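Local atomic coordinates of serine-tRNA ligase (Naegleria fowleri, PDB entry 6BLJ), a protein that probably attaches serine to its cognate cytoplasmic tRNA through a seryl-adenylate intermediate, as a class II aminoacyl-tRNA synthetase, and here holds AMP. Residues A[46-50]-A[139-143]; A[63-67]-A[96-100]. One frame throughout, in Å; residues are numbered along the deposited sequence.

Contact 1. Residues A[46-50]-A[139-143]; sequences LDEVW and KEKER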
# COMPACT_ATOMS: atom_id res chain seq x y z
N LEU A 46 18.83 -7.45 27.17
CA LEU A 46 17.47 -7.87 27.48
C LEU A 46 17.42 -9.29 28.00
O LEU A 46 16.56 -9.62 28.83
CB LEU A 46 16.58 -7.73 26.24
CG LEU A 46 16.32 -6.30 25.74
CD1 LEU A 46 15.67 -6.33 24.35
CD2 LEU A 46 15.46 -5.54 26.72
N ASP A 47 18.30 -10.17 27.52
CA ASP A 47 18.34 -11.53 28.04
C ASP A 47 18.78 -11.55 29.49
O ASP A 47 18.22 -12.29 30.31
CB ASP A 47 19.26 -12.40 27.18
CG ASP A 47 19.29 -13.86 27.61
OD1 ASP A 47 18.22 -14.52 27.59
OD2 ASP A 47 20.39 -14.35 27.93
N GLU A 48 19.76 -10.71 29.84
CA GLU A 48 20.22 -10.65 31.22
C GLU A 48 19.14 -10.09 32.14
O GLU A 48 18.92 -10.62 33.24
CB GLU A 48 21.50 -9.81 31.31
CG GLU A 48 22.71 -10.55 30.81
CD GLU A 48 23.92 -9.67 30.68
OE1 GLU A 48 23.78 -8.44 30.88
OE2 GLU A 48 25.02 -10.20 30.38
N VAL A 49 18.44 -9.03 31.71
CA VAL A 49 17.35 -8.49 32.52
C VAL A 49 16.26 -9.53 32.70
O VAL A 49 15.69 -9.68 33.79
CB VAL A 49 16.81 -7.19 31.89
CG1 VAL A 49 15.57 -6.72 32.62
CG2 VAL A 49 17.88 -6.11 31.92
N TRP A 50 15.95 -10.28 31.64
CA TRP A 50 14.97 -11.36 31.74
C TRP A 50 15.39 -12.39 32.78
O TRP A 50 14.60 -12.77 33.66
CB TRP A 50 14.79 -12.00 30.36
CG TRP A 50 14.01 -13.29 30.34
CD1 TRP A 50 12.66 -13.44 30.39
CD2 TRP A 50 14.55 -14.61 30.20
NE1 TRP A 50 12.33 -14.77 30.32
CE2 TRP A 50 13.47 -15.51 30.20
CE3 TRP A 50 15.86 -15.12 30.08
CZ2 TRP A 50 13.64 -16.89 30.09
CZ3 TRP A 50 16.02 -16.49 29.97
CH2 TRP A 50 14.92 -17.36 29.98
N LYS A 139 9.40 -9.26 29.49
CA LYS A 139 10.82 -9.17 29.17
C LYS A 139 11.23 -10.25 28.18
O LYS A 139 12.09 -10.02 27.33
CB LYS A 139 11.65 -9.25 30.45
CG LYS A 139 11.93 -7.88 31.05
CD LYS A 139 12.72 -7.04 30.05
CE LYS A 139 12.81 -5.58 30.47
NZ LYS A 139 13.74 -4.81 29.59
N GLU A 140 10.64 -11.44 28.29
CA GLU A 140 10.95 -12.50 27.34
C GLU A 140 10.52 -12.11 25.93
O GLU A 140 11.27 -12.27 24.96
CB GLU A 140 10.27 -13.80 27.77
CG GLU A 140 10.50 -14.96 26.81
CD GLU A 140 10.11 -16.30 27.40
OE1 GLU A 140 9.92 -16.37 28.63
OE2 GLU A 140 9.98 -17.28 26.63
N LYS A 141 9.30 -11.58 25.80
CA LYS A 141 8.83 -11.13 24.49
C LYS A 141 9.67 -9.97 23.97
O LYS A 141 9.96 -9.89 22.77
CB LYS A 141 7.35 -10.74 24.56
N GLU A 142 10.09 -9.07 24.86
CA GLU A 142 10.88 -7.92 24.43
C GLU A 142 12.22 -8.37 23.86
O GLU A 142 12.68 -7.83 22.85
CB GLU A 142 11.09 -6.97 25.61
CG GLU A 142 11.59 -5.59 25.25
CD GLU A 142 11.67 -4.68 26.45
OE1 GLU A 142 10.84 -4.84 27.38
OE2 GLU A 142 12.52 -3.76 26.44
N ARG A 143 12.85 -9.36 24.50
CA ARG A 143 14.08 -9.94 23.98
C ARG A 143 13.84 -10.63 22.64
O ARG A 143 14.59 -10.43 21.68
CB ARG A 143 14.65 -10.94 24.98
CG ARG A 143 15.92 -11.64 24.53
CD ARG A 143 16.14 -12.92 25.33
NE ARG A 143 15.09 -13.90 25.10
CZ ARG A 143 14.94 -15.01 25.82
NH1 ARG A 143 15.74 -15.25 26.85
NH2 ARG A 143 13.96 -15.86 25.53
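The antiparallel helical arm of the seryl-tRNA synthetase N-terminal domain brings Leu46, Asp47, Val49 and Trp50 of one helix against Lys139, Glu140, Glu142 and Arg143 of the other. The axes of the two segments approach to 8.9 Å at 166°, pairing Leu46 with Arg143 and Trp50 with Lys139. Arg143 makes the salt bridge and the cation-pi contact. Its chain turns at chi3 (64°), and the guanidinium reaches the carboxylate, where Arg143 NH1 meets Asp47 OD1 at 2.7 Å in a salt bridge. The bond is bent, 141° at the hydrogen; NH1 comes in nearly in line with the CG-OD1 bond, while the carboxylate oxygen lies a little out of the guanidinium plane. The same NH1 sits over one face of the Trp50 indole, toward the rim, 3.2 Å from CE3. With Arg143 CZ 4.4 Å from the centroid of the six-membered ring, this is a cation-pi contact, although the two planes are steeply inclined. In seryl-tRNA synthetases such a two-helix arm projects from the catalytic core and reaches toward the long variable arm of tRNA(Ser), a role that probably holds here too. At the pyrrole side of the indole, Trp50 NE1 gives a weak hydrogen bond to Glu140 OE1 at 3.4 Å. Elsewhere along the interface, Leu46 CD2 lies beside the Lys139-Glu142 ion pair, 3.4 Å from Lys139 NZ, and Lys139 CE lies 3.7 Å from Val49 CG1. Arg16, from a loop near the N terminus, forms a second salt bridge to Asp47 OD1, so two cationic groups share one carboxylate oxygen of the buried Asp47.

Contact 2. Residues A[63-67]-A[96-100]; sequences FTGII and YALFT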
# COMPACT_ATOMS: atom_id res chain seq x y z
N PHE A 63 9.12 -16.51 49.79
CA PHE A 63 8.36 -15.93 50.91
C PHE A 63 7.17 -16.80 51.28
O PHE A 63 6.79 -16.87 52.46
CB PHE A 63 7.86 -14.53 50.54
CG PHE A 63 8.96 -13.52 50.28
CD1 PHE A 63 10.29 -13.80 50.54
CD2 PHE A 63 8.65 -12.28 49.73
CE1 PHE A 63 11.28 -12.87 50.29
CE2 PHE A 63 9.64 -11.34 49.48
CZ PHE A 63 10.96 -11.64 49.76
N THR A 64 6.57 -17.45 50.28
CA THR A 64 5.42 -18.33 50.52
C THR A 64 5.79 -19.45 51.48
O THR A 64 5.09 -19.70 52.47
CB THR A 64 4.95 -18.90 49.18
OG1 THR A 64 4.57 -17.83 48.32
CG2 THR A 64 3.74 -19.78 49.40
N GLY A 65 6.90 -20.14 51.20
CA GLY A 65 7.33 -21.25 52.04
C GLY A 65 7.75 -20.79 53.42
O GLY A 65 7.49 -21.47 54.42
N ILE A 66 8.42 -19.64 53.51
CA ILE A 66 8.83 -19.12 54.81
C ILE A 66 7.61 -18.87 55.69
O ILE A 66 7.62 -19.14 56.90
CB ILE A 66 9.68 -17.85 54.64
CG1 ILE A 66 10.97 -18.18 53.88
CG2 ILE A 66 9.98 -17.22 56.01
CD1 ILE A 66 11.84 -16.97 53.62
N ILE A 67 6.52 -18.38 55.09
CA ILE A 67 5.33 -18.10 55.89
C ILE A 67 4.66 -19.41 56.31
O ILE A 67 4.28 -19.58 57.47
CB ILE A 67 4.35 -17.20 55.11
CG1 ILE A 67 4.94 -15.79 54.91
CG2 ILE A 67 3.01 -17.12 55.85
CD1 ILE A 67 4.11 -14.91 53.95
N TYR A 96 9.32 -6.88 51.37
CA TYR A 96 10.69 -7.38 51.28
C TYR A 96 11.46 -7.20 52.58
O TYR A 96 12.33 -8.02 52.91
CB TYR A 96 11.41 -6.68 50.14
CG TYR A 96 10.86 -7.03 48.78
CD1 TYR A 96 11.38 -8.10 48.06
CD2 TYR A 96 9.83 -6.29 48.20
CE1 TYR A 96 10.90 -8.43 46.82
CE2 TYR A 96 9.33 -6.62 46.94
CZ TYR A 96 9.88 -7.69 46.26
OH TYR A 96 9.42 -8.05 45.02
N ALA A 97 11.17 -6.14 53.35
CA ALA A 97 11.97 -5.86 54.53
C ALA A 97 11.77 -6.91 55.62
O ALA A 97 12.62 -7.01 56.51
CB ALA A 97 11.64 -4.47 55.08
N LEU A 98 10.70 -7.72 55.55
CA LEU A 98 10.44 -8.72 56.58
C LEU A 98 11.20 -10.02 56.35
O LEU A 98 11.31 -10.83 57.28
CB LEU A 98 8.94 -9.05 56.65
CG LEU A 98 7.96 -8.11 57.36
CD1 LEU A 98 7.86 -6.77 56.66
CD2 LEU A 98 6.58 -8.77 57.44
N PHE A 99 11.73 -10.25 55.15
CA PHE A 99 12.25 -11.56 54.79
C PHE A 99 13.76 -11.56 54.59
O PHE A 99 14.30 -12.47 53.95
CB PHE A 99 11.53 -12.07 53.54
CG PHE A 99 10.07 -12.37 53.78
CD1 PHE A 99 9.68 -13.58 54.34
CD2 PHE A 99 9.09 -11.42 53.49
CE1 PHE A 99 8.33 -13.85 54.58
CE2 PHE A 99 7.74 -11.68 53.73
CZ PHE A 99 7.37 -12.90 54.27
N THR A 100 14.47 -10.58 55.14
CA THR A 100 15.92 -10.68 55.21
C THR A 100 16.30 -11.61 56.35
O THR A 100 15.55 -11.79 57.31
CB THR A 100 16.56 -9.31 55.43
OG1 THR A 100 16.25 -8.84 56.74
CG2 THR A 100 16.07 -8.31 54.40
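Ile67 N bonds to Phe63 O at 3.0 Å, a helical turn that sets both side chains against Phe99. The rings of Phe63 and Phe99 form an offset stack, centroids 4.2 Å apart and planes at 12°, with Phe63 CE1 as close as 3.4 Å to Phe99 CB. Because Phe63 CG stands beside its backbone N (chi1 -63°), the ring lies over Phe99 while its own CB also rests on the Phe99 face, a CH-pi contact 4.1 Å from the centroid. Tyr96 joins Phe63 and Phe99 in an aromatic cluster: the far edge of Phe63 is directed at its face in an offset edge-to-face pair with planes at 76°, Phe63 CE2 lying 3.9 Å from Tyr96 CD1. A turn closed by Phe99 N bonding to Tyr96 O at 3.2 Å presents both rings. The cluster fastens the loop between helices 89-93 and 101-105 onto helix 38-76 in the outer part of the helical arm. At the edge of the Phe99 ring, near its plane, Ile66 CG2 approaches CE1 to 4.0 Å and Ile67 CG1 approaches CZ to 3.8 Å. Helix 114-147 adds Ile124, which touches both Phe63 and Ile67, and Lys430 of the second subunit packs on Tyr96.

Overall arrangement
From the N terminus, the chain enters helix 38-76, which supplies the first segment of both contacts: 46-50, then 63-67 farther along. It then runs through the short helix 89-93 to the loop 96-100, where contact 2 closes the smaller loop, and through helix 101-105 into helix 114-147, whose segment 139-143 closes the larger loop of contact 1. Contact 2 is therefore enclosed by contact 1 in sequence. Their centres lie 26 Å apart and their nearest atoms about 13 Å, without touching. Contact 1 joins the two long helices, whereas contact 2 ties the connection between them back to the first helix, farther from the chain's centre.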